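Local coordinates for protein Cry23AA1 (Bacillus thuringiensis, PDB 4RHZ) that probably acts as an aerolysin-type, pore-forming insecticidal crystal toxin that works as a binary pair with Cry37Aa1 and binds a zinc ion, at residues 226-231 against 247-252; 161-166 against 217-222; 64-69 against 142-147; 46-51 against 105-110. All coordinates share one frame; numbering follows the deposited sequence.

Interaction 1: residues 226-231 against 247-252; sequences RSIIQV and TYLING
Strands 226-231 and 247-252 run antiparallel, their short axes 151° apart, and are joined by five backbone hydrogen bonds. Both bonds of the Ile229-Ile250 pair are almost straight; in the Val231-Tyr248 pair Val231 N meets Tyr248 O at 2.8 Å almost along the C=O axis, whereas the return bond, Tyr248 N to Val231 O, is more bent. At the other end Gly252 N reaches Ser227 O from above the carbonyl plane, a less linear bond at 147°.

On the face carrying Ile229, Val231, Tyr248 and Ile250, Tyr248 takes the crowded first torsion, CG between N and C (chi1 56°), which lays its ring along Val231. The CB of Val231 sits over one face, 3.9 Å from the ring centroid, a CH-pi contact offset toward the rim, while its CG1 lies 3.4 Å from Tyr248 OH. Val231 CG2 meets Ile250 CD1 at 4.0 Å. On the reverse face Leu249 CD2 lies beside the aliphatic stem of Gln230, 3.3 Å from its CG; the Gln230 amide is held at both ends by backbone of the Cry37Aa1 chain, OE1 by Cys99 N and NE2 by Lys97 O. Near Arg226 a water accepts from NH1, donates to Ser227 O at 2.7 Å and weakly to Asn251 OD1. This is the antiparallel pairing of a beta hairpin within the long twisted sheet of an aerolysin-family toxin, with Cry37Aa1 along one margin.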
loop_
_atom_site.group_PDB
_atom_site.type_symbol
_atom_site.label_atom_id
_atom_site.label_comp_id
_atom_site.label_asym_id
_atom_site.label_seq_id
_atom_site.Cartn_x
_atom_site.Cartn_y
_atom_site.Cartn_z
ATOM N N ARG A 226 7.821 -5.852 -6.687
ATOM C CA ARG A 226 8.606 -6.929 -7.292
ATOM C C ARG A 226 7.849 -7.585 -8.421
ATOM O O ARG A 226 6.593 -7.460 -8.502
ATOM C CB ARG A 226 9.054 -7.962 -6.306
ATOM C CG ARG A 226 8.014 -8.332 -5.339
ATOM C CD ARG A 226 8.106 -9.744 -5.120
ATOM N NE ARG A 226 8.514 -10.085 -3.797
ATOM C CZ ARG A 226 9.340 -11.103 -3.503
ATOM N NH1 ARG A 226 9.889 -11.866 -4.465
ATOM N NH2 ARG A 226 9.628 -11.347 -2.226
ATOM N N SER A 227 8.630 -8.187 -9.329
ATOM C CA SER A 227 8.133 -8.893 -10.501
ATOM C C SER A 227 8.382 -10.389 -10.231
ATOM O O SER A 227 9.316 -10.772 -9.498
ATOM C CB SER A 227 8.824 -8.409 -11.785
ATOM O OG SER A 227 10.236 -8.726 -11.724
ATOM N N ILE A 228 7.481 -11.217 -10.737
ATOM C CA ILE A 228 7.582 -12.650 -10.623
ATOM C C ILE A 228 7.228 -13.230 -12.036
ATOM O O ILE A 228 6.372 -12.665 -12.770
ATOM C CB ILE A 228 6.585 -13.148 -9.582
ATOM C CG1 ILE A 228 7.033 -12.759 -8.189
ATOM C CG2 ILE A 228 6.465 -14.693 -9.605
ATOM C CD1 ILE A 228 5.934 -12.932 -7.131
ATOM N N ILE A 229 7.913 -14.308 -12.438
ATOM C CA ILE A 229 7.544 -15.055 -13.663
ATOM C C ILE A 229 6.913 -16.335 -13.210
ATOM O O ILE A 229 7.534 -17.133 -12.502
ATOM C CB ILE A 229 8.742 -15.321 -14.535
ATOM C CG1 ILE A 229 9.212 -13.970 -15.125
ATOM C CG2 ILE A 229 8.354 -16.281 -15.658
ATOM C CD1 ILE A 229 10.558 -14.010 -15.757
ATOM N N GLN A 230 5.652 -16.528 -13.547
ATOM C CA GLN A 230 4.953 -17.640 -12.993
ATOM C C GLN A 230 4.768 -18.659 -14.129
ATOM O O GLN A 230 4.142 -18.357 -15.161
ATOM C CB GLN A 230 3.575 -17.140 -12.472
ATOM C CG GLN A 230 2.562 -18.207 -12.164
ATOM C CD GLN A 230 1.145 -17.661 -12.030
ATOM O OE1 GLN A 230 0.854 -16.953 -11.050
ATOM N NE2 GLN A 230 0.238 -18.048 -12.951
ATOM N N VAL A 231 5.298 -19.863 -13.940
ATOM C CA VAL A 231 5.362 -20.829 -15.076
ATOM C C VAL A 231 4.520 -22.035 -14.812
ATOM O O VAL A 231 4.734 -22.773 -13.816
ATOM C CB VAL A 231 6.802 -21.259 -15.385
ATOM C CG1 VAL A 231 6.822 -22.266 -16.611
ATOM C CG2 VAL A 231 7.680 -20.008 -15.748
ATOM N N THR A 247 2.805 -25.859 -11.641
ATOM C CA THR A 247 3.090 -24.435 -11.634
ATOM C C THR A 247 4.237 -24.092 -10.686
ATOM O O THR A 247 4.191 -24.467 -9.530
ATOM C CB THR A 247 1.861 -23.629 -11.245
ATOM O OG1 THR A 247 0.814 -23.796 -12.232
ATOM C CG2 THR A 247 2.227 -22.097 -11.089
ATOM N N TYR A 248 5.274 -23.409 -11.169
ATOM C CA TYR A 248 6.357 -22.953 -10.257
ATOM C C TYR A 248 6.661 -21.455 -10.526
ATOM O O TYR A 248 6.276 -20.920 -11.565
ATOM C CB TYR A 248 7.656 -23.801 -10.396
ATOM C CG TYR A 248 8.200 -23.847 -11.818
ATOM C CD1 TYR A 248 9.250 -23.021 -12.218
ATOM C CD2 TYR A 248 7.668 -24.732 -12.765
ATOM C CE1 TYR A 248 9.728 -23.043 -13.531
ATOM C CE2 TYR A 248 8.161 -24.787 -14.097
ATOM C CZ TYR A 248 9.191 -23.954 -14.463
ATOM O OH TYR A 248 9.647 -23.964 -15.781
ATOM N N LEU A 249 7.311 -20.772 -9.586
ATOM C CA LEU A 249 7.494 -19.308 -9.707
ATOM C C LEU A 249 8.935 -18.956 -9.658
ATOM O O LEU A 249 9.663 -19.456 -8.814
ATOM C CB LEU A 249 6.800 -18.607 -8.567
ATOM C CG LEU A 249 5.306 -18.900 -8.386
ATOM C CD1 LEU A 249 4.870 -18.400 -7.014
ATOM C CD2 LEU A 249 4.495 -18.333 -9.447
ATOM N N ILE A 250 9.356 -18.113 -10.583
ATOM C CA ILE A 250 10.732 -17.684 -10.650
ATOM C C ILE A 250 10.775 -16.155 -10.283
ATOM O O ILE A 250 10.093 -15.339 -10.915
ATOM C CB ILE A 250 11.236 -17.855 -12.100
ATOM C CG1 ILE A 250 11.238 -19.330 -12.522
ATOM C CG2 ILE A 250 12.659 -17.205 -12.290
ATOM C CD1 ILE A 250 11.245 -19.442 -14.038
ATOM N N ASN A 251 11.521 -15.784 -9.245
ATOM C CA ASN A 251 11.752 -14.362 -8.958
ATOM C C ASN A 251 12.336 -13.617 -10.119
ATOM O O ASN A 251 13.323 -14.085 -10.718
ATOM C CB ASN A 251 12.635 -14.224 -7.772
ATOM C CG ASN A 251 11.955 -14.711 -6.578
ATOM O OD1 ASN A 251 10.721 -14.510 -6.417
ATOM N ND2 ASN A 251 12.698 -15.372 -5.726
ATOM N N GLY A 252 11.676 -12.509 -10.460
ATOM C CA GLY A 252 12.145 -11.605 -11.497
ATOM C C GLY A 252 13.035 -10.574 -10.826
ATOM O O GLY A 252 14.165 -10.891 -10.533
HETATM O O HOH W 1 10.429 -11.165 -7.079
#

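Interaction 2: residues 161-166 against 217-222; sequences VPVNVE and GFIEGA
Four backbone hydrogen bonds tie strand 161-166 to strand 217-222, in two antiparallel rings at Val161-Ile219 and Val163-Gly217. The first ring is regular: Val161 N points at Ile219 O at 2.9 Å, in the carbonyl plane, and Ile219 N returns to Val161 O in the same manner. In the second the donors rise above the carbonyl planes, Val163 N by 52° over that of Gly217, although its N-O distance to Gly217 O is still 2.9 Å. Between the rings Phe218 CA leans on Val161 O at 3.3 Å, a CA-H...O contact.

Beyond the backbone, Val163 and Ile219 cross obliquely on one face, CG1 of the valine 3.9 Å from CG2 of the isoleucine; Ile219 CG2 also comes 4.0 Å from Val161 CB. Val163 CG2, in the crowded position between N and C, lies over the peptide of Gly217, and Val165 CG2 reaches Gly217 N at 3.6 Å. Phe101 and Phe103 of strand 96-105 and Tyr118 of strand 111-119 cover this apolar face, whereas Phe218 on the other side packs against Thr82 and Ala84. The result is two stacked beta layers with a hydrophobic core between them, a sandwich in the middle of the elongated aerolysin-type fold.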
loop_
_atom_site.group_PDB
_atom_site.type_symbol
_atom_site.label_atom_id
_atom_site.label_comp_id
_atom_site.label_asym_id
_atom_site.label_seq_id
_atom_site.Cartn_x
_atom_site.Cartn_y
_atom_site.Cartn_z
ATOM N N VAL A 161 0.305 6.645 5.356
ATOM C CA VAL A 161 0.689 6.594 6.781
ATOM C C VAL A 161 0.681 7.987 7.434
ATOM O O VAL A 161 1.380 8.866 6.975
ATOM C CB VAL A 161 2.041 5.974 6.965
ATOM C CG1 VAL A 161 2.357 5.779 8.441
ATOM C CG2 VAL A 161 2.178 4.607 6.204
ATOM N N PRO A 162 -0.130 8.188 8.498
ATOM C CA PRO A 162 -0.031 9.449 9.237
ATOM C C PRO A 162 1.318 9.550 9.908
ATOM O O PRO A 162 1.856 8.545 10.406
ATOM C CB PRO A 162 -1.149 9.350 10.289
ATOM C CG PRO A 162 -2.148 8.323 9.748
ATOM C CD PRO A 162 -1.287 7.371 8.940
ATOM N N VAL A 163 1.918 10.738 9.870
ATOM C CA VAL A 163 3.137 10.929 10.663
ATOM C C VAL A 163 2.910 12.058 11.694
ATOM O O VAL A 163 2.048 12.969 11.503
ATOM C CB VAL A 163 4.392 11.195 9.791
ATOM C CG1 VAL A 163 4.546 10.129 8.697
ATOM C CG2 VAL A 163 4.335 12.585 9.135
ATOM N N ASN A 164 3.673 11.953 12.783
ATOM C CA ASN A 164 3.797 12.972 13.785
ATOM C C ASN A 164 4.902 13.921 13.372
ATOM O O ASN A 164 6.004 13.478 13.052
ATOM C CB ASN A 164 4.198 12.326 15.088
ATOM C CG ASN A 164 3.159 11.357 15.583
ATOM O OD1 ASN A 164 1.945 11.626 15.538
ATOM N ND2 ASN A 164 3.629 10.183 16.000
ATOM N N VAL A 165 4.602 15.218 13.395
ATOM C CA VAL A 165 5.545 16.286 13.025
ATOM C C VAL A 165 5.784 17.151 14.308
ATOM O O VAL A 165 4.927 17.922 14.719
ATOM C CB VAL A 165 4.932 17.140 11.878
ATOM C CG1 VAL A 165 5.834 18.286 11.481
ATOM C CG2 VAL A 165 4.596 16.272 10.644
ATOM N N GLU A 166 6.928 16.976 14.943
ATOM C CA GLU A 166 7.162 17.395 16.299
ATOM C C GLU A 166 8.463 18.128 16.442
ATOM O O GLU A 166 9.440 17.828 15.730
ATOM C CB GLU A 166 7.212 16.185 17.226
ATOM C CG GLU A 166 5.835 15.607 17.438
ATOM C CD GLU A 166 5.880 14.466 18.429
ATOM O OE1 GLU A 166 5.457 14.665 19.570
ATOM O OE2 GLU A 166 6.402 13.385 18.105
ATOM N N GLY A 217 1.252 15.149 9.747
ATOM C CA GLY A 217 1.240 15.094 8.270
ATOM C C GLY A 217 1.082 13.684 7.756
ATOM O O GLY A 217 0.553 12.802 8.455
ATOM N N PHE A 218 1.555 13.435 6.543
ATOM C CA PHE A 218 1.461 12.061 6.018
ATOM C C PHE A 218 2.590 11.702 5.034
ATOM O O PHE A 218 3.273 12.588 4.542
ATOM C CB PHE A 218 0.077 11.830 5.421
ATOM C CG PHE A 218 -0.198 12.683 4.224
ATOM C CD1 PHE A 218 0.137 12.227 2.948
ATOM C CD2 PHE A 218 -0.807 13.948 4.364
ATOM C CE1 PHE A 218 -0.116 13.020 1.818
ATOM C CE2 PHE A 218 -1.078 14.759 3.255
ATOM C CZ PHE A 218 -0.713 14.312 1.968
ATOM N N ILE A 219 2.764 10.404 4.751
ATOM C CA ILE A 219 3.588 9.946 3.605
ATOM C C ILE A 219 2.709 8.879 2.921
ATOM O O ILE A 219 2.194 7.977 3.588
ATOM C CB ILE A 219 4.939 9.427 4.142
ATOM C CG1 ILE A 219 5.850 8.875 3.053
ATOM C CG2 ILE A 219 4.763 8.313 5.217
ATOM C CD1 ILE A 219 6.172 9.853 2.051
ATOM N N GLU A 220 2.415 9.038 1.640
ATOM C CA GLU A 220 1.614 8.108 0.954
ATOM C C GLU A 220 2.229 7.778 -0.420
ATOM O O GLU A 220 3.054 8.556 -0.954
ATOM C CB GLU A 220 0.168 8.574 0.823
ATOM C CG GLU A 220 -0.009 9.555 -0.251
ATOM C CD GLU A 220 -1.480 9.907 -0.527
ATOM O OE1 GLU A 220 -2.383 9.037 -0.359
ATOM O OE2 GLU A 220 -1.736 11.053 -0.955
ATOM N N GLY A 221 1.827 6.639 -1.006
ATOM C CA GLY A 221 2.523 6.079 -2.228
ATOM C C GLY A 221 1.871 4.778 -2.758
ATOM O O GLY A 221 1.056 4.151 -2.061
ATOM N N ALA A 222 2.250 4.380 -3.965
ATOM C CA ALA A 222 1.784 3.154 -4.579
ATOM C C ALA A 222 2.907 2.827 -5.530
ATOM O O ALA A 222 3.257 3.663 -6.358
ATOM C CB ALA A 222 0.471 3.398 -5.379
#

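Interaction 3: residues 64-69 against 142-147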
loop_
_atom_site.group_PDB
_atom_site.type_symbol
_atom_site.label_atom_id
_atom_site.label_comp_id
_atom_site.label_asym_id
_atom_site.label_seq_id
_atom_site.Cartn_x
_atom_site.Cartn_y
_atom_site.Cartn_z
ATOM N N SER A 64 9.527 -34.541 -29.510
ATOM C CA SER A 64 9.802 -35.625 -28.598
ATOM C C SER A 64 11.033 -35.377 -27.760
ATOM O O SER A 64 11.376 -36.199 -26.922
ATOM C CB SER A 64 9.884 -36.959 -29.352
ATOM O OG SER A 64 8.796 -37.032 -30.272
ATOM N N TYR A 65 11.675 -34.235 -27.932
ATOM C CA TYR A 65 12.817 -33.903 -27.077
ATOM C C TYR A 65 12.587 -32.611 -26.241
ATOM O O TYR A 65 11.889 -31.706 -26.675
ATOM C CB TYR A 65 14.091 -33.782 -27.940
ATOM C CG TYR A 65 14.256 -34.972 -28.885
ATOM C CD1 TYR A 65 14.791 -36.204 -28.421
ATOM C CD2 TYR A 65 13.817 -34.897 -30.225
ATOM C CE1 TYR A 65 14.912 -37.335 -29.291
ATOM C CE2 TYR A 65 13.928 -36.010 -31.103
ATOM C CZ TYR A 65 14.484 -37.227 -30.633
ATOM O OH TYR A 65 14.598 -38.319 -31.508
ATOM N N PRO A 66 13.232 -32.519 -25.065
ATOM C CA PRO A 66 13.159 -31.256 -24.383
ATOM C C PRO A 66 13.730 -30.100 -25.209
ATOM O O PRO A 66 14.678 -30.300 -25.980
ATOM C CB PRO A 66 13.997 -31.480 -23.103
ATOM C CG PRO A 66 13.966 -32.939 -22.856
ATOM C CD PRO A 66 13.864 -33.576 -24.241
ATOM N N VAL A 67 13.152 -28.898 -25.030
ATOM C CA VAL A 67 13.684 -27.674 -25.640
ATOM C C VAL A 67 13.984 -26.649 -24.531
ATOM O O VAL A 67 13.401 -26.700 -23.443
ATOM C CB VAL A 67 12.708 -27.095 -26.699
ATOM C CG1 VAL A 67 13.339 -25.937 -27.453
ATOM C CG2 VAL A 67 12.303 -28.164 -27.697
ATOM N N GLU A 68 14.905 -25.726 -24.787
ATOM C CA GLU A 68 15.161 -24.628 -23.870
ATOM C C GLU A 68 14.531 -23.472 -24.572
ATOM O O GLU A 68 14.622 -23.370 -25.795
ATOM C CB GLU A 68 16.654 -24.393 -23.651
ATOM C CG GLU A 68 17.329 -25.599 -22.931
ATOM C CD GLU A 68 18.423 -25.214 -21.923
ATOM O OE1 GLU A 68 18.487 -25.836 -20.832
ATOM O OE2 GLU A 68 19.228 -24.299 -22.218
ATOM N N SER A 69 13.840 -22.625 -23.808
ATOM C CA SER A 69 13.194 -21.458 -24.394
ATOM C C SER A 69 13.400 -20.276 -23.441
ATOM O O SER A 69 13.212 -20.387 -22.207
ATOM C CB SER A 69 11.721 -21.748 -24.593
ATOM O OG SER A 69 11.110 -20.875 -25.511
ATOM N N ILE A 142 11.278 -26.919 -21.542
ATOM C CA ILE A 142 9.962 -27.468 -21.810
ATOM C C ILE A 142 10.004 -28.972 -22.180
ATOM O O ILE A 142 10.439 -29.307 -23.296
ATOM C CB ILE A 142 9.302 -26.732 -22.968
ATOM C CG1 ILE A 142 9.385 -25.215 -22.706
ATOM C CG2 ILE A 142 7.873 -27.230 -23.126
ATOM C CD1 ILE A 142 9.012 -24.416 -23.849
ATOM N N PRO A 143 9.493 -29.856 -21.302
ATOM C CA PRO A 143 9.471 -31.252 -21.701
ATOM C C PRO A 143 8.739 -31.483 -23.008
ATOM O O PRO A 143 8.043 -30.619 -23.499
ATOM C CB PRO A 143 8.751 -31.970 -20.539
ATOM C CG PRO A 143 9.088 -31.103 -19.326
ATOM C CD PRO A 143 9.001 -29.669 -19.932
ATOM N N PRO A 144 8.949 -32.665 -23.585
ATOM C CA PRO A 144 8.416 -33.028 -24.891
ATOM C C PRO A 144 6.924 -33.094 -24.776
ATOM O O PRO A 144 6.448 -33.497 -23.746
ATOM C CB PRO A 144 8.960 -34.456 -25.129
ATOM C CG PRO A 144 10.075 -34.675 -24.105
ATOM C CD PRO A 144 9.787 -33.729 -22.959
ATOM N N LYS A 145 6.198 -32.758 -25.832
ATOM C CA LYS A 145 4.737 -32.846 -25.821
ATOM C C LYS A 145 4.137 -32.037 -24.629
ATOM O O LYS A 145 3.249 -32.497 -23.946
ATOM C CB LYS A 145 4.263 -34.340 -25.776
ATOM C CG LYS A 145 4.853 -35.252 -26.883
ATOM C CD LYS A 145 4.428 -34.836 -28.273
ATOM C CE LYS A 145 5.145 -35.683 -29.345
ATOM N NZ LYS A 145 4.684 -35.181 -30.702
ATOM N N THR A 146 4.645 -30.846 -24.372
ATOM C CA THR A 146 4.166 -30.053 -23.242
ATOM C C THR A 146 4.155 -28.613 -23.684
ATOM O O THR A 146 4.989 -28.179 -24.496
ATOM C CB THR A 146 5.102 -30.229 -22.042
ATOM O OG1 THR A 146 5.126 -31.620 -21.707
ATOM C CG2 THR A 146 4.640 -29.447 -20.835
ATOM N N TYR A 147 3.195 -27.859 -23.179
ATOM C CA TYR A 147 3.321 -26.436 -23.331
ATOM C C TYR A 147 3.521 -25.773 -21.981
ATOM O O TYR A 147 3.275 -26.356 -20.901
ATOM C CB TYR A 147 2.179 -25.877 -24.099
ATOM C CG TYR A 147 0.849 -25.903 -23.394
ATOM C CD1 TYR A 147 0.362 -24.751 -22.718
ATOM C CD2 TYR A 147 0.033 -27.046 -23.454
ATOM C CE1 TYR A 147 -0.884 -24.737 -22.105
ATOM C CE2 TYR A 147 -1.195 -27.063 -22.852
ATOM C CZ TYR A 147 -1.653 -25.900 -22.171
ATOM O OH TYR A 147 -2.883 -25.965 -21.594
#
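Pro144 lays the edge of its ring against the 64-66 backbone: CG is 3.5 Å from Ser64 O, and CB is equally near the carbonyl carbon of that serine. The same CG meets CD of Pro66 at 3.9 Å, the two proline rings side by side and pointing the same way. Lys145, bent at chi2 (-64°), swings its chain back so that CE comes 4.0 Å from Ser64 OG; its ammonium is bonded to Thr62 O.

Farther along, Val67 and Ile142 form an antiparallel hydrogen-bonded pair. Ile142 N meets Val67 O at 2.9 Å in the carbonyl plane, while Val67 N approaches Ile142 O from above its plane at 3.2 Å. That oxygen also accepts from Asn61 ND2 and receives the CA of Pro66 at 3.5 Å, so three donors of differing strength converge on it. The CG1 branch of Ile142 is extended, chi2 169°, carrying CD1 to within 3.9 Å of Ser69 CB; Val59 of strand 50-61 packs on both residues. Lys145 and Thr146 together face Asn61 as a G1 beta bulge. The arrangement marks where strands 67-90 and 126-142 finish pairing and the chain turns through a proline-rich connection into strand 146-179, at one end of the elongated molecule.

Interaction 4: residues 46-51 against 105-110; sequences PTEPVN and FVNSDV
Glu48 starts with CG anti to its carbonyl carbon (chi1 -71°) and runs on extended, which carries its carboxylate across to Asn107; the asparagine also has CG anti to its carbonyl carbon. Asn107 ND2 donates to Glu48 OE2 at 3.3 Å. The acceptor uses its anti lone pair, and Glu48 OE2 lies close to the amide plane of Asn107, though carboxylate and amide planes stand 83° apart. The other oxygen, Glu48 OE1, bonds to Thr105 OG1 of the Cry37Aa1 chain, so the carboxylate is gripped from two sides and may well remain charged.

Residues 105-108 make a type II beta turn, closed by Ser108 N to Phe105 O at 3.1 Å, with Asn107 at its third position in a positive-phi conformation (76°). The turn opens the connection between strands 96-105 and 111-119 and holds the amide out toward Glu48. Behind it, Pro49 packs over one face of the Phe105 ring, its CG 4.3 Å from the centroid in a CH-pi contact and its CD 3.8 Å from Phe105 CD2. Thr47 O comes to the ring edge in plane, 3.4 Å from that same CD2. Leu225 of strand 211-235 packs on both Pro49 and Phe105. Val106 has CG2 in the crowded position between N and C, from where it touches Pro46 CA at 3.6 Å. Ser108 OG, buried here, has no polar partner in the model.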
loop_
_atom_site.group_PDB
_atom_site.type_symbol
_atom_site.label_atom_id
_atom_site.label_comp_id
_atom_site.label_asym_id
_atom_site.label_seq_id
_atom_site.Cartn_x
_atom_site.Cartn_y
_atom_site.Cartn_z
ATOM N N PRO A 46 -1.075 -2.037 6.816
ATOM C CA PRO A 46 -2.039 -3.122 7.071
ATOM C C PRO A 46 -2.793 -3.592 5.828
ATOM O O PRO A 46 -3.820 -4.197 5.959
ATOM C CB PRO A 46 -3.034 -2.455 8.079
ATOM C CG PRO A 46 -3.114 -1.000 7.537
ATOM C CD PRO A 46 -1.697 -0.700 6.974
ATOM N N THR A 47 -2.360 -3.257 4.633
ATOM C CA THR A 47 -3.067 -3.707 3.446
ATOM C C THR A 47 -2.063 -4.618 2.708
ATOM O O THR A 47 -0.879 -4.244 2.529
ATOM C CB THR A 47 -3.483 -2.501 2.589
ATOM O OG1 THR A 47 -4.562 -1.820 3.263
ATOM C CG2 THR A 47 -4.035 -2.939 1.229
ATOM N N GLU A 48 -2.488 -5.812 2.318
ATOM C CA GLU A 48 -1.509 -6.735 1.703
ATOM C C GLU A 48 -1.070 -6.293 0.301
ATOM O O GLU A 48 -1.847 -5.696 -0.454
ATOM C CB GLU A 48 -2.083 -8.159 1.634
ATOM C CG GLU A 48 -2.208 -8.915 2.989
ATOM C CD GLU A 48 -2.598 -10.405 2.764
ATOM O OE1 GLU A 48 -2.736 -10.833 1.574
ATOM O OE2 GLU A 48 -2.758 -11.136 3.769
ATOM N N PRO A 49 0.170 -6.559 -0.059
ATOM C CA PRO A 49 0.491 -6.427 -1.498
ATOM C C PRO A 49 -0.391 -7.278 -2.448
ATOM O O PRO A 49 -0.941 -8.302 -2.025
ATOM C CB PRO A 49 1.959 -6.932 -1.590
ATOM C CG PRO A 49 2.473 -7.002 -0.197
ATOM C CD PRO A 49 1.301 -7.052 0.741
ATOM N N VAL A 50 -0.547 -6.823 -3.688
ATOM C CA VAL A 50 -1.365 -7.461 -4.647
ATOM C C VAL A 50 -0.574 -7.884 -5.958
ATOM O O VAL A 50 0.032 -7.029 -6.635
ATOM C CB VAL A 50 -2.609 -6.574 -5.043
ATOM C CG1 VAL A 50 -3.427 -7.260 -6.153
ATOM C CG2 VAL A 50 -3.526 -6.320 -3.793
ATOM N N ASN A 51 -0.689 -9.172 -6.317
ATOM C CA ASN A 51 -0.100 -9.740 -7.517
ATOM C C ASN A 51 -1.068 -9.499 -8.614
ATOM O O ASN A 51 -2.200 -9.914 -8.520
ATOM C CB ASN A 51 0.145 -11.273 -7.360
ATOM C CG ASN A 51 1.428 -11.586 -6.541
ATOM O OD1 ASN A 51 2.230 -10.662 -6.184
ATOM N ND2 ASN A 51 1.665 -12.891 -6.268
ATOM N N PHE A 105 4.934 -4.957 5.338
ATOM C CA PHE A 105 3.524 -5.282 5.072
ATOM C C PHE A 105 3.041 -6.426 5.967
ATOM O O PHE A 105 3.750 -7.404 6.112
ATOM C CB PHE A 105 3.355 -5.647 3.610
ATOM C CG PHE A 105 3.572 -4.506 2.687
ATOM C CD1 PHE A 105 4.846 -4.146 2.300
ATOM C CD2 PHE A 105 2.498 -3.783 2.210
ATOM C CE1 PHE A 105 5.037 -3.081 1.463
ATOM C CE2 PHE A 105 2.688 -2.751 1.354
ATOM C CZ PHE A 105 3.953 -2.389 0.979
ATOM N N VAL A 106 1.859 -6.295 6.573
ATOM C CA VAL A 106 1.404 -7.305 7.525
ATOM C C VAL A 106 1.206 -8.636 6.808
ATOM O O VAL A 106 0.725 -8.707 5.659
ATOM C CB VAL A 106 0.091 -6.954 8.352
ATOM C CG1 VAL A 106 0.330 -5.864 9.503
ATOM C CG2 VAL A 106 -1.092 -6.627 7.435
ATOM N N ASN A 107 1.596 -9.674 7.532
ATOM C CA ASN A 107 1.551 -11.065 7.075
ATOM C C ASN A 107 2.680 -11.407 6.084
ATOM O O ASN A 107 2.719 -12.550 5.601
ATOM C CB ASN A 107 0.143 -11.493 6.557
ATOM C CG ASN A 107 -1.037 -11.087 7.521
ATOM O OD1 ASN A 107 -0.936 -11.229 8.755
ATOM N ND2 ASN A 107 -2.162 -10.600 6.938
ATOM N N SER A 108 3.602 -10.475 5.791
ATOM C CA SER A 108 4.751 -10.819 4.906
ATOM C C SER A 108 6.111 -10.174 5.175
ATOM O O SER A 108 6.397 -9.718 6.280
ATOM C CB SER A 108 4.418 -10.703 3.423
ATOM O OG SER A 108 3.930 -9.422 3.099
ATOM N N ASP A 109 6.954 -10.148 4.144
ATOM C CA ASP A 109 8.394 -10.218 4.374
ATOM C C ASP A 109 9.190 -9.211 3.555
ATOM O O ASP A 109 10.430 -9.217 3.474
ATOM C CB ASP A 109 8.867 -11.659 4.086
ATOM C CG ASP A 109 9.673 -11.777 2.790
ATOM O OD1 ASP A 109 10.931 -11.724 2.919
ATOM O OD2 ASP A 109 9.063 -11.906 1.676
ATOM N N VAL A 110 8.447 -8.340 2.923
ATOM C CA VAL A 110 9.047 -7.382 2.059
ATOM C C VAL A 110 9.005 -6.032 2.834
ATOM O O VAL A 110 8.110 -5.803 3.664
ATOM C CB VAL A 110 8.322 -7.473 0.701
ATOM C CG1 VAL A 110 6.899 -8.064 0.915
ATOM C CG2 VAL A 110 8.325 -6.166 -0.062
#

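Interactions 1, 2 and 3 all join strands of the same long sheet. Strand 211-235 serves both interaction 1 and interaction 2, whose centres are about 33 Å apart; the chain of interaction 3 runs on directly into strand 146-179, which interaction 2 uses, about 52 Å away between centres. Interaction 4 ties the start of strand 50-61 to the neighbouring four-stranded sheet; it meets interaction 1 where Arg226 NH2 lies 4.0 Å from Asp109 OD2, a long and weak charge attraction. The zinc bound by His79, Glu130 and His132 lies about 12 Å from the side chain of Ile219 and about 13 Å from those of Arg226 and Phe105, while interaction 3 is remote from it. Cry37Aa1 contacts interactions 1 and 4.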